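Local coordinates for protein transcription termination factor FttA (Pyrococcus horikoshii, PDB 3AF6) that probably terminates transcription by cutting nascent RNA as a zinc-dependent nuclease of the metallo-beta-lactamase and beta-CASP type, at residues I371-L376 against A436-M441; N399-P404 against A595-L600; E406-R411 against H586-F591; V454-D459 against I517-S522; G523-G528 against I545-Y550. All coordinates share one frame; numbering follows the deposited sequence.

Contact 1: residues I371-L376 against A436-M441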
# COMPACT_ATOMS: atom_id res chain seq x y z
N ILE A 371 2.24 -6.78 16.92
CA ILE A 371 2.58 -6.08 18.15
C ILE A 371 2.67 -4.63 17.70
O ILE A 371 2.76 -4.36 16.50
CB ILE A 371 3.95 -6.50 18.76
CG1 ILE A 371 5.09 -6.18 17.79
CG2 ILE A 371 3.90 -7.97 19.17
CD1 ILE A 371 6.48 -6.56 18.32
N PRO A 372 2.63 -3.67 18.64
CA PRO A 372 2.70 -2.27 18.22
C PRO A 372 4.08 -1.86 17.71
O PRO A 372 5.07 -2.53 17.97
CB PRO A 372 2.33 -1.51 19.48
CG PRO A 372 1.50 -2.49 20.25
CD PRO A 372 2.27 -3.76 20.06
N THR A 373 4.10 -0.76 16.97
CA THR A 373 5.35 -0.20 16.45
C THR A 373 5.13 1.30 16.48
O THR A 373 4.01 1.76 16.72
CB THR A 373 5.67 -0.64 14.99
OG1 THR A 373 4.56 -0.34 14.13
CG2 THR A 373 6.00 -2.13 14.93
N ARG A 374 6.18 2.06 16.23
CA ARG A 374 6.10 3.52 16.24
C ARG A 374 5.01 4.06 15.32
O ARG A 374 4.27 4.97 15.68
CB ARG A 374 7.44 4.10 15.83
CG ARG A 374 8.58 3.77 16.76
CD ARG A 374 8.66 4.81 17.87
NE ARG A 374 9.96 4.82 18.53
CZ ARG A 374 10.45 5.88 19.16
NH1 ARG A 374 9.76 7.02 19.20
NH2 ARG A 374 11.64 5.81 19.75
N LEU A 375 4.91 3.48 14.13
CA LEU A 375 3.95 3.95 13.15
C LEU A 375 2.58 3.26 13.11
O LEU A 375 1.58 3.89 12.74
CB LEU A 375 4.58 3.84 11.76
CG LEU A 375 5.70 4.80 11.38
CD1 LEU A 375 6.56 4.20 10.29
CD2 LEU A 375 5.09 6.11 10.92
N LEU A 376 2.52 2.00 13.52
CA LEU A 376 1.26 1.27 13.40
C LEU A 376 0.78 0.42 14.58
O LEU A 376 1.50 0.16 15.53
CB LEU A 376 1.36 0.40 12.15
CG LEU A 376 1.88 1.12 10.89
CD1 LEU A 376 2.21 0.11 9.83
CD2 LEU A 376 0.83 2.11 10.37
N ALA A 436 12.34 2.58 6.83
CA ALA A 436 12.87 3.94 6.83
C ALA A 436 12.17 4.83 7.87
O ALA A 436 12.82 5.35 8.77
CB ALA A 436 12.74 4.56 5.44
N GLN A 437 10.86 5.00 7.73
CA GLN A 437 10.11 5.83 8.66
C GLN A 437 10.14 5.32 10.10
O GLN A 437 10.13 6.11 11.05
CB GLN A 437 8.66 5.97 8.20
CG GLN A 437 8.47 6.88 7.01
CD GLN A 437 8.87 6.24 5.68
OE1 GLN A 437 9.11 6.94 4.70
NE2 GLN A 437 8.93 4.89 5.65
N GLU A 438 10.18 3.99 10.26
CA GLU A 438 10.21 3.41 11.60
C GLU A 438 11.51 3.75 12.30
O GLU A 438 11.51 4.15 13.47
CB GLU A 438 10.06 1.90 11.53
CG GLU A 438 10.01 1.23 12.89
CD GLU A 438 8.71 1.50 13.63
OE1 GLU A 438 7.78 2.07 13.03
OE2 GLU A 438 8.60 1.12 14.81
N VAL A 439 12.62 3.56 11.60
CA VAL A 439 13.92 3.86 12.17
C VAL A 439 14.01 5.37 12.35
O VAL A 439 14.67 5.86 13.28
CB VAL A 439 15.06 3.38 11.26
CG1 VAL A 439 16.40 3.90 11.76
CG2 VAL A 439 15.06 1.86 11.21
N MET A 440 13.35 6.12 11.48
CA MET A 440 13.37 7.57 11.62
C MET A 440 12.79 7.93 12.98
O MET A 440 13.44 8.62 13.76
CB MET A 440 12.57 8.25 10.51
CG MET A 440 13.42 8.67 9.31
SD MET A 440 12.43 8.84 7.83
CE MET A 440 11.79 10.53 8.00
N MET A 441 11.59 7.44 13.27
CA MET A 441 10.95 7.72 14.54
C MET A 441 11.88 7.38 15.70
O MET A 441 12.10 8.20 16.59
CB MET A 441 9.65 6.93 14.67
CG MET A 441 8.59 7.37 13.70
SD MET A 441 8.15 9.10 13.90
CE MET A 441 9.29 9.89 12.80

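Contact 2: residues N399-P404 against A595-L600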
# COMPACT_ATOMS: atom_id res chain seq x y z
N ASN A 399 13.05 -20.95 15.27
CA ASN A 399 14.00 -20.11 15.99
C ASN A 399 14.01 -18.69 15.46
O ASN A 399 14.89 -17.90 15.80
CB ASN A 399 15.41 -20.71 15.88
CG ASN A 399 15.54 -22.05 16.58
OD1 ASN A 399 16.43 -22.84 16.27
ND2 ASN A 399 14.66 -22.32 17.54
N ASP A 400 13.03 -18.34 14.62
CA ASP A 400 12.99 -17.00 14.06
C ASP A 400 12.35 -15.98 14.99
O ASP A 400 11.32 -15.39 14.66
CB ASP A 400 12.28 -16.99 12.71
CG ASP A 400 13.00 -17.84 11.67
OD1 ASP A 400 14.22 -18.08 11.83
OD2 ASP A 400 12.36 -18.28 10.70
N ILE A 401 12.98 -15.79 16.15
CA ILE A 401 12.51 -14.80 17.11
C ILE A 401 13.32 -13.53 16.89
O ILE A 401 14.55 -13.55 16.92
CB ILE A 401 12.71 -15.27 18.58
CG1 ILE A 401 11.67 -16.32 18.96
CG2 ILE A 401 12.60 -14.10 19.53
CD1 ILE A 401 11.99 -17.70 18.46
N GLN A 402 12.63 -12.43 16.64
CA GLN A 402 13.31 -11.17 16.43
C GLN A 402 13.69 -10.60 17.78
O GLN A 402 13.09 -10.91 18.80
CB GLN A 402 12.42 -10.18 15.69
CG GLN A 402 12.14 -10.59 14.26
CD GLN A 402 10.94 -9.89 13.67
OE1 GLN A 402 10.54 -10.19 12.54
NE2 GLN A 402 10.35 -8.97 14.42
N MET A 403 14.72 -9.76 17.76
CA MET A 403 15.24 -9.09 18.93
C MET A 403 14.20 -8.11 19.48
O MET A 403 13.53 -7.42 18.72
CB MET A 403 16.50 -8.35 18.50
CG MET A 403 17.22 -7.53 19.53
SD MET A 403 18.61 -6.67 18.73
CE MET A 403 19.88 -7.93 18.80
N PRO A 404 14.02 -8.06 20.81
CA PRO A 404 13.05 -7.14 21.42
C PRO A 404 13.28 -5.71 20.92
O PRO A 404 14.42 -5.25 20.87
CB PRO A 404 13.34 -7.27 22.91
CG PRO A 404 13.78 -8.68 23.04
CD PRO A 404 14.70 -8.85 21.85
N ALA A 595 5.85 -10.03 11.52
CA ALA A 595 5.60 -10.71 12.78
C ALA A 595 6.69 -11.78 12.88
O ALA A 595 7.02 -12.44 11.88
CB ALA A 595 4.24 -11.36 12.77
N ASP A 596 7.30 -11.95 14.05
CA ASP A 596 8.33 -12.97 14.16
C ASP A 596 7.65 -14.31 14.50
O ASP A 596 6.42 -14.36 14.56
CB ASP A 596 9.38 -12.55 15.19
CG ASP A 596 8.96 -12.78 16.62
OD1 ASP A 596 7.74 -12.95 16.89
OD2 ASP A 596 9.88 -12.77 17.47
N ARG A 597 8.43 -15.37 14.67
CA ARG A 597 7.86 -16.69 14.96
C ARG A 597 6.78 -16.64 16.04
O ARG A 597 5.64 -17.05 15.80
CB ARG A 597 8.96 -17.69 15.36
CG ARG A 597 8.48 -18.99 16.03
CD ARG A 597 7.36 -19.67 15.25
NE ARG A 597 7.77 -20.95 14.67
CZ ARG A 597 7.45 -22.15 15.17
NH1 ARG A 597 7.87 -23.24 14.57
NH2 ARG A 597 6.71 -22.25 16.27
N ARG A 598 7.14 -16.12 17.21
CA ARG A 598 6.21 -16.01 18.32
C ARG A 598 4.94 -15.23 17.93
O ARG A 598 3.83 -15.64 18.26
CB ARG A 598 6.91 -15.33 19.50
CG ARG A 598 6.12 -15.22 20.79
CD ARG A 598 6.92 -14.42 21.81
NE ARG A 598 6.30 -14.32 23.14
CZ ARG A 598 5.10 -13.79 23.39
NH1 ARG A 598 4.35 -13.31 22.40
NH2 ARG A 598 4.66 -13.72 24.64
N GLU A 599 5.11 -14.11 17.23
CA GLU A 599 3.97 -13.30 16.82
C GLU A 599 3.05 -14.05 15.88
O GLU A 599 1.83 -13.94 15.99
CB GLU A 599 4.43 -12.02 16.12
CG GLU A 599 5.23 -11.07 16.96
CD GLU A 599 5.54 -9.79 16.21
OE1 GLU A 599 4.59 -9.10 15.78
OE2 GLU A 599 6.75 -9.48 16.06
N LEU A 600 3.63 -14.79 14.93
CA LEU A 600 2.82 -15.53 13.98
C LEU A 600 1.99 -16.57 14.72
O LEU A 600 0.79 -16.67 14.51
CB LEU A 600 3.70 -16.19 12.91
CG LEU A 600 4.51 -15.29 11.95
CD1 LEU A 600 5.48 -16.16 11.18
CD2 LEU A 600 3.60 -14.52 11.00

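Contact 3: residues E406-R411 against H586-F591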
# COMPACT_ATOMS: atom_id res chain seq x y z
N GLU A 406 13.18 -2.79 22.13
CA GLU A 406 14.00 -1.89 22.92
C GLU A 406 15.46 -2.28 22.95
O GLU A 406 16.34 -1.42 23.05
CB GLU A 406 13.44 -1.77 24.33
CG GLU A 406 13.76 -0.45 24.98
CD GLU A 406 12.99 -0.24 26.26
OE1 GLU A 406 13.22 -0.99 27.23
OE2 GLU A 406 12.14 0.68 26.27
N GLU A 407 15.73 -3.58 22.88
CA GLU A 407 17.11 -4.06 22.89
C GLU A 407 17.73 -3.66 21.56
O GLU A 407 18.91 -3.32 21.49
CB GLU A 407 17.14 -5.57 23.06
CG GLU A 407 18.52 -6.14 23.29
CD GLU A 407 18.53 -7.67 23.26
OE1 GLU A 407 17.76 -8.29 24.03
OE2 GLU A 407 19.30 -8.25 22.47
N ALA A 408 16.93 -3.71 20.50
CA ALA A 408 17.40 -3.35 19.17
C ALA A 408 17.67 -1.86 19.14
O ALA A 408 18.72 -1.42 18.70
CB ALA A 408 16.34 -3.71 18.14
N GLU A 409 16.69 -1.10 19.62
CA GLU A 409 16.79 0.35 19.68
C GLU A 409 18.09 0.73 20.37
O GLU A 409 18.85 1.57 19.88
CB GLU A 409 15.62 0.92 20.47
CG GLU A 409 15.52 2.42 20.44
CD GLU A 409 14.37 2.94 21.28
OE1 GLU A 409 14.55 3.10 22.52
OE2 GLU A 409 13.28 3.19 20.70
N LYS A 410 18.36 0.08 21.49
CA LYS A 410 19.57 0.36 22.24
C LYS A 410 20.82 -0.04 21.49
O LYS A 410 21.86 0.62 21.61
CB LYS A 410 19.52 -0.35 23.60
CG LYS A 410 18.42 0.17 24.52
CD LYS A 410 18.64 -0.29 25.95
CE LYS A 410 17.50 0.14 26.86
NZ LYS A 410 17.81 -0.22 28.28
N ARG A 411 20.74 -1.10 20.69
CA ARG A 411 21.89 -1.57 19.93
C ARG A 411 22.16 -0.59 18.78
O ARG A 411 23.31 -0.34 18.43
CB ARG A 411 21.60 -2.97 19.37
CG ARG A 411 22.85 -3.75 18.99
CD ARG A 411 23.30 -4.70 20.09
NE ARG A 411 22.40 -5.85 20.21
CZ ARG A 411 22.60 -6.89 21.03
NH1 ARG A 411 23.68 -6.93 21.80
NH2 ARG A 411 21.73 -7.88 21.06
N HIS A 586 26.53 -4.98 10.71
CA HIS A 586 25.63 -5.26 11.83
C HIS A 586 24.22 -5.56 11.36
O HIS A 586 23.75 -4.98 10.37
CB HIS A 586 25.57 -4.05 12.78
CG HIS A 586 26.87 -3.69 13.40
ND1 HIS A 586 27.51 -4.50 14.32
CD2 HIS A 586 27.68 -2.62 13.22
CE1 HIS A 586 28.65 -3.94 14.68
NE2 HIS A 586 28.77 -2.80 14.03
N THR A 587 23.53 -6.44 12.07
CA THR A 587 22.16 -6.78 11.73
C THR A 587 21.26 -6.57 12.95
O THR A 587 21.42 -7.23 13.97
CB THR A 587 22.02 -8.25 11.26
OG1 THR A 587 22.71 -8.44 10.02
CG2 THR A 587 20.55 -8.61 11.05
N ILE A 588 20.32 -5.64 12.83
CA ILE A 588 19.39 -5.35 13.91
C ILE A 588 18.01 -5.62 13.34
O ILE A 588 17.48 -4.80 12.60
CB ILE A 588 19.45 -3.87 14.36
CG1 ILE A 588 20.90 -3.46 14.67
CG2 ILE A 588 18.58 -3.66 15.59
CD1 ILE A 588 21.50 -4.16 15.85
N ASP A 589 17.41 -6.76 13.68
CA ASP A 589 16.10 -7.10 13.14
C ASP A 589 14.93 -6.69 14.04
O ASP A 589 13.77 -6.98 13.73
CB ASP A 589 16.01 -8.61 12.89
CG ASP A 589 16.12 -9.41 14.16
OD1 ASP A 589 15.79 -8.88 15.24
OD2 ASP A 589 16.54 -10.59 14.08
N GLY A 590 15.24 -6.01 15.13
CA GLY A 590 14.19 -5.58 16.05
C GLY A 590 13.27 -4.47 15.56
O GLY A 590 12.37 -4.07 16.29
N PHE A 591 13.48 -3.96 14.36
CA PHE A 591 12.61 -2.91 13.84
C PHE A 591 11.74 -3.48 12.73
O PHE A 591 10.96 -2.77 12.09
CB PHE A 591 13.43 -1.75 13.27
CG PHE A 591 14.43 -1.20 14.23
CD1 PHE A 591 14.00 -0.52 15.36
CD2 PHE A 591 15.79 -1.38 14.01
CE1 PHE A 591 14.93 -0.02 16.27
CE2 PHE A 591 16.72 -0.89 14.91
CZ PHE A 591 16.29 -0.20 16.05

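Contact 4: residues V454-D459 against I517-S522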
# COMPACT_ATOMS: atom_id res chain seq x y z
N VAL A 454 25.60 14.01 15.11
CA VAL A 454 25.81 14.05 13.67
C VAL A 454 24.48 14.14 12.93
O VAL A 454 23.44 13.78 13.48
CB VAL A 454 26.58 12.81 13.18
CG1 VAL A 454 28.01 12.85 13.70
CG2 VAL A 454 25.88 11.55 13.66
N PRO A 455 24.49 14.62 11.67
CA PRO A 455 23.27 14.76 10.87
C PRO A 455 22.77 13.43 10.28
O PRO A 455 23.52 12.46 10.19
CB PRO A 455 23.70 15.73 9.79
CG PRO A 455 25.11 15.27 9.51
CD PRO A 455 25.67 15.06 10.91
N ILE A 456 21.50 13.41 9.88
CA ILE A 456 20.93 12.20 9.30
C ILE A 456 20.40 12.49 7.90
O ILE A 456 19.43 13.24 7.73
CB ILE A 456 19.78 11.63 10.17
CG1 ILE A 456 20.22 11.52 11.63
CG2 ILE A 456 19.39 10.23 9.66
CD1 ILE A 456 19.08 11.23 12.58
N TYR A 457 21.04 11.89 6.90
CA TYR A 457 20.65 12.07 5.51
C TYR A 457 19.66 11.02 5.02
O TYR A 457 19.82 9.82 5.29
CB TYR A 457 21.89 12.05 4.62
CG TYR A 457 22.87 13.16 4.91
CD1 TYR A 457 24.10 12.90 5.52
CD2 TYR A 457 22.57 14.48 4.57
CE1 TYR A 457 25.00 13.93 5.78
CE2 TYR A 457 23.47 15.51 4.83
CZ TYR A 457 24.68 15.23 5.42
OH TYR A 457 25.57 16.24 5.65
N LEU A 458 18.64 11.47 4.30
CA LEU A 458 17.62 10.59 3.76
C LEU A 458 17.76 10.59 2.23
O LEU A 458 17.51 11.61 1.58
CB LEU A 458 16.23 11.10 4.16
CG LEU A 458 16.02 11.44 5.64
CD1 LEU A 458 14.56 11.83 5.87
CD2 LEU A 458 16.40 10.25 6.52
N ASP A 459 18.15 9.46 1.66
CA ASP A 459 18.34 9.39 0.22
C ASP A 459 17.57 8.28 -0.49
O ASP A 459 17.56 7.14 -0.04
CB ASP A 459 19.83 9.20 -0.08
CG ASP A 459 20.26 9.85 -1.37
OD1 ASP A 459 19.38 10.19 -2.20
OD2 ASP A 459 21.49 10.03 -1.56
N ILE A 517 24.75 9.89 9.62
CA ILE A 517 23.92 8.72 9.47
C ILE A 517 23.26 8.82 8.10
O ILE A 517 22.66 9.85 7.77
CB ILE A 517 22.82 8.65 10.54
CG1 ILE A 517 23.44 8.68 11.94
CG2 ILE A 517 21.99 7.38 10.36
CD1 ILE A 517 24.38 7.53 12.19
N ILE A 518 23.39 7.76 7.31
CA ILE A 518 22.81 7.73 5.97
C ILE A 518 21.76 6.62 5.86
O ILE A 518 22.05 5.44 6.06
CB ILE A 518 23.89 7.48 4.89
CG1 ILE A 518 25.00 8.52 5.03
CG2 ILE A 518 23.28 7.55 3.50
CD1 ILE A 518 26.26 8.16 4.26
N ILE A 519 20.53 7.01 5.56
CA ILE A 519 19.46 6.05 5.39
C ILE A 519 19.03 6.20 3.93
O ILE A 519 18.66 7.29 3.50
CB ILE A 519 18.25 6.34 6.32
CG1 ILE A 519 18.71 6.36 7.78
CG2 ILE A 519 17.19 5.28 6.13
CD1 ILE A 519 17.57 6.46 8.78
N ALA A 520 19.09 5.10 3.18
CA ALA A 520 18.74 5.16 1.77
C ALA A 520 18.27 3.84 1.17
O ALA A 520 18.67 2.75 1.60
CB ALA A 520 19.93 5.68 0.97
N SER A 521 17.42 3.96 0.16
CA SER A 521 16.89 2.81 -0.56
C SER A 521 17.91 2.42 -1.64
O SER A 521 18.71 3.25 -2.06
CB SER A 521 15.56 3.20 -1.19
OG SER A 521 15.66 4.46 -1.84
N SER A 522 17.89 1.17 -2.10
CA SER A 522 16.97 0.13 -1.64
C SER A 522 17.39 -0.51 -0.33
O SER A 522 18.56 -0.49 0.04
CB SER A 522 16.83 -0.96 -2.70
OG SER A 522 15.91 -0.57 -3.72

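Contact 5: residues G523-G528 against I545-Y550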
# COMPACT_ATOMS: atom_id res chain seq x y z
N GLY A 523 16.41 -1.10 0.35
CA GLY A 523 16.64 -1.73 1.63
C GLY A 523 17.51 -2.97 1.64
O GLY A 523 17.99 -3.38 2.70
N MET A 524 17.73 -3.56 0.47
CA MET A 524 18.55 -4.77 0.39
C MET A 524 19.77 -4.56 -0.52
O MET A 524 20.36 -5.53 -1.01
CB MET A 524 17.70 -5.94 -0.12
CG MET A 524 16.43 -6.18 0.69
SD MET A 524 15.52 -7.67 0.16
CE MET A 524 14.63 -7.04 -1.30
N LEU A 525 20.15 -3.31 -0.73
CA LEU A 525 21.29 -2.99 -1.59
C LEU A 525 21.06 -3.58 -2.98
O LEU A 525 22.02 -3.86 -3.71
CB LEU A 525 22.58 -3.58 -1.00
CG LEU A 525 23.12 -2.96 0.29
CD1 LEU A 525 24.39 -3.71 0.71
CD2 LEU A 525 23.42 -1.49 0.07
N VAL A 526 19.79 -3.76 -3.34
CA VAL A 526 19.42 -4.30 -4.64
C VAL A 526 19.46 -3.22 -5.71
O VAL A 526 19.35 -3.51 -6.89
CB VAL A 526 18.01 -4.91 -4.61
CG1 VAL A 526 17.75 -5.65 -5.90
CG2 VAL A 526 17.87 -5.85 -3.42
N GLY A 527 19.62 -1.97 -5.29
CA GLY A 527 19.68 -0.88 -6.24
C GLY A 527 19.37 0.47 -5.61
O GLY A 527 18.92 0.53 -4.46
N GLY A 528 19.62 1.54 -6.35
CA GLY A 528 19.36 2.87 -5.83
C GLY A 528 20.53 3.48 -5.08
O GLY A 528 21.62 2.91 -5.07
N ILE A 545 27.66 -0.54 8.53
CA ILE A 545 26.44 -0.81 7.78
C ILE A 545 25.52 -1.62 8.70
O ILE A 545 25.95 -2.58 9.34
CB ILE A 545 26.74 -1.57 6.46
CG1 ILE A 545 25.49 -1.56 5.58
CG2 ILE A 545 27.21 -2.99 6.75
CD1 ILE A 545 25.70 -2.15 4.20
N ILE A 546 24.26 -1.21 8.78
CA ILE A 546 23.29 -1.88 9.63
C ILE A 546 22.06 -2.34 8.86
O ILE A 546 21.33 -1.53 8.29
CB ILE A 546 22.81 -0.93 10.77
CG1 ILE A 546 24.00 -0.46 11.61
CG2 ILE A 546 21.81 -1.64 11.66
CD1 ILE A 546 23.64 0.61 12.62
N PHE A 547 21.83 -3.64 8.82
CA PHE A 547 20.65 -4.16 8.13
C PHE A 547 19.52 -4.18 9.14
O PHE A 547 19.67 -4.73 10.24
CB PHE A 547 20.92 -5.57 7.57
CG PHE A 547 21.93 -5.58 6.45
CD1 PHE A 547 21.61 -5.03 5.21
CD2 PHE A 547 23.21 -6.07 6.65
CE1 PHE A 547 22.56 -4.96 4.19
CE2 PHE A 547 24.17 -6.00 5.64
CZ PHE A 547 23.84 -5.44 4.41
N VAL A 548 18.40 -3.57 8.77
CA VAL A 548 17.24 -3.49 9.65
C VAL A 548 16.02 -4.08 8.95
O VAL A 548 14.88 -3.78 9.30
CB VAL A 548 16.93 -2.04 10.03
CG1 VAL A 548 18.11 -1.42 10.76
CG2 VAL A 548 16.59 -1.24 8.79
N SER A 549 16.28 -4.91 7.95
CA SER A 549 15.20 -5.55 7.22
C SER A 549 15.66 -6.90 6.69
O SER A 549 16.86 -7.18 6.61
CB SER A 549 14.74 -4.67 6.06
OG SER A 549 15.79 -4.46 5.13
N TYR A 550 14.68 -7.72 6.35
CA TYR A 550 14.92 -9.05 5.82
C TYR A 550 15.71 -8.92 4.53
O TYR A 550 15.33 -8.17 3.63
CB TYR A 550 13.58 -9.73 5.50
CG TYR A 550 13.72 -11.16 5.02
CD1 TYR A 550 14.19 -12.16 5.87
CD2 TYR A 550 13.35 -11.52 3.72
CE1 TYR A 550 14.28 -13.48 5.45
CE2 TYR A 550 13.45 -12.84 3.28
CZ TYR A 550 13.91 -13.82 4.16
OH TYR A 550 14.00 -15.14 3.76

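Contact 1: residues I371-L376 against A436-M441
Glu438 presents its carboxylate to the backbone NH groups of Arg374 and Leu375, and so ties a helix of the beta-CASP region to a loop of the metallo-beta-lactamase region. The loop is shaped by an ST motif, in which Thr373 OG1 accepts from Leu376 N at 3.2 Å. The amides of Arg374 and Leu375, next in the chain after Thr373, both face the Glu438 carboxylate. Glu438 OE2 takes the first through its syn lone pair, 3.0 Å from Arg374 N with an angle of 154° at the hydrogen; OE1 holds the second only weakly, at 3.4 Å from Leu375 N. With CG anti to the backbone N (chi1 -177°) and a bend at the next bond, the carboxylate is carried off helix 435-447 to the loop.

Arg374 can be followed outward. Its CB touches the Glu438 carboxylate and also lies 3.8 Å from Met441 CB. CG comes next, 3.3 Å from Glu438 OE2, and CD then passes Met441 CB. A bend at chi2 (-88°) brings the guanidinium round until one face, near its rim, is over Met441 O, which is 3.7 Å from Arg374 NH1. At the tip, NH2 makes salt bridges to Glu445 and Glu409. The charge of Arg374 is thus probably balanced mainly by those two residues; its guanidinium stands almost perpendicular to the Glu438 carboxylate and makes no salt bridge with it.

The nearest zinc ion is about 11 Å from the side chain of Gln437. On that flank of the helix the apolar part of the contact is made by Leu375, whose CD1 rests 3.5 Å from Gln437 CB.

Contact 2: residues N399-P404 against A595-L600
The flat side-chain amide of Gln402 has Asp596 CB over one face, almost directly above its central carbon, with Gln402 CD and Asp596 CB 3.4 Å apart. The Asp596 carboxylate is turned 55° from that amide and is used through both oxygens. OD2 offers its anti lone pair to the backbone of the other segment, at 2.9 Å from Gln402 N, and also has Ile401 CG2 beside it at 3.7 Å. OD1 serves the helix instead, met nearly along its C-O axis by Glu599 N at 2.9 Å.

That second bond caps helix 597-606. Asp596 is the N-cap residue, its CG held between the backbone N and the carbonyl carbon (chi1 80°). Glu599 OE2 returns a weak bond to Asp596 N, which completes a capping box. A carboxylate at a helix start would be stabilised by the helix dipole, and here the same group also grips the chain entering the beta-CASP region, close to where the C-terminal metallo-beta-lactamase part resumes. The Glu599 carboxylate also forms a salt bridge with Lys369.

Asp400, at the centre of an inverse gamma turn, supplies the remaining bond. Its O accepts from Arg597 N at 2.9 Å. Beyond CB the Arg597 chain bends away, and its guanidinium is engaged by Asp626 and by Gly396 O.

Contact 3: residues E406-R411 against H586-F591
Helix 405-420 of the beta-CASP region packs on the residues that follow strand 584-587, with Ala408 set against Ile588, Gly590 and Phe591. No hydrogen bond crosses this contact; it is a fit of small and branched groups. Ala408 CB sits at the centre of the contact, touched by Ile588 CG2 at 3.4 Å and by Gly590 CA at 3.5 Å. With no side chain on Gly590 and a single methyl on Ala408, the two backbones draw together, their CA atoms only 5.0 Å apart.

Phe591 approaches the same methyl. One face of its ring has Ala408 CB over it, displaced toward the rim, while the ring tip reaches the helix backbone, Phe591 CZ lying 3.7 Å from Glu409 N. Phe591 also packs on Leu412 and Val442, so it sits between helices 405-420 and 435-447.

Ile588 works with both branches. CG2 meets Ala408, whereas CD1 touches the aliphatic part of Arg411, 3.4 Å from Arg411 CG. Arg411 has CG anti to the backbone N (chi1 -160°), which lays CG beside the isoleucine; the chain then bends twice. This returns the guanidinium along its own helix to Glu407, where Arg411 NH2 and Glu407 OE2 form a salt bridge at 2.8 Å. The arginine thus lends its methylenes to the apolar side and keeps its charge within the helix.

A helix packed on the segment leaving the outermost strand of a parallel sheet fits the layered alpha/beta architecture of the beta-CASP domain.

Contact 4: residues V454-D459 against I517-S522
Tyr457 and Ile517 are joined through their backbones, at the start of a parallel pairing of strands 456-459 and 516-520. Five backbone hydrogen bonds hold it. Ile517 is gripped twice, its N donating to Pro455 O at 2.9 Å and its O accepting from Tyr457 N at 2.7 Å. Ile519 repeats this between Tyr457 O and Asp459 N, and Ser521 N reaches Asp459 O at 3.2 Å. Most of these bonds are nearly straight, and the two short segments run 18° from parallel.

CA-H...O contacts supplement them: Ile456 CA lies 3.3 Å from Ile517 O, and Leu458 CA stands likewise to Ile519 O.

Apolar contacts line one face. Ile456 and Ile517 both hold CG2 anti to the backbone N, which helps them lie side by side, Ile456 CG2 being 3.9 Å from Ile517 CB. Leu458 CD2 reaches Ile519 CB at 4.3 Å, and helix 435-447 covers this face. Just before the strand, Val454 CG2 meets Ile517 CG1 at 4.1 Å. On the face of Asp459 and Ala520, their CB atoms touch at 3.7 Å, and helix 529-537 packs beyond.

The charged group here is satisfied elsewhere: the Asp459 carboxylate takes a salt bridge from Arg506 and a hydrogen bond from the Tyr533 hydroxyl. Parallel strands with helices on both faces are typical of a three-layer, Rossmann-like alpha/beta fold, as in the beta-CASP domain.

Contact 5: residues G523-G528 against I545-Y550
Leu525 reaches its tip toward that of Ile545, CD1 to CD1 at 4.0 Å, and the same methyl meets the edge of the Phe547 ring, with Leu525 CD1 4.1 Å from Phe547 CE1. The torsions of Ile545 explain its reach: it holds CG1 anti to the backbone N (chi1 -168°) and stays extended, which pushes CD1 out toward the leucine. Leu525 has a backbone in the left-handed region, and its side chain meets the strand at about a right angle to Phe547.

Met524 goes another way. Its chain is extended up to SD and then turns at chi3 (-81°), leaving SD 3.5 Å from Tyr550 O. Tyr550 itself lies near the zinc site: its hydroxyl bonds to Glu620, and its side chain is about 8 Å from a zinc ion and about 3 Å from a bound sulfate.

Strand 544-547 runs between strands 425-429 and 584-587, and helix 556-561 covers the same apolar patch, with Leu556 against Leu525 and Val560 against Phe547.

Overall arrangement
Contacts 3, 4 and 5 reach the parallel beta-CASP sheet. Contact 4 lies within it through backbone hydrogen bonds; contact 3 sets a helix on the residues leaving strand 584-587, and contact 5 a loop on strand 544-547, both with apolar side chains and no hydrogen bond across. Contacts 1 and 2 join this domain to the metallo-beta-lactamase part, each through a carboxylate accepting from backbone NH, two in contact 1 and one across contact 2. Contacts 1, 3 and 4 are buried, whereas 2 and 5 are partly open. Helix 435-447 serves contact 1 and the sheet face of contact 4. Met403 to Asp589 probably links 2 and 3, as Ser522 to Gly527 does 4 and 5.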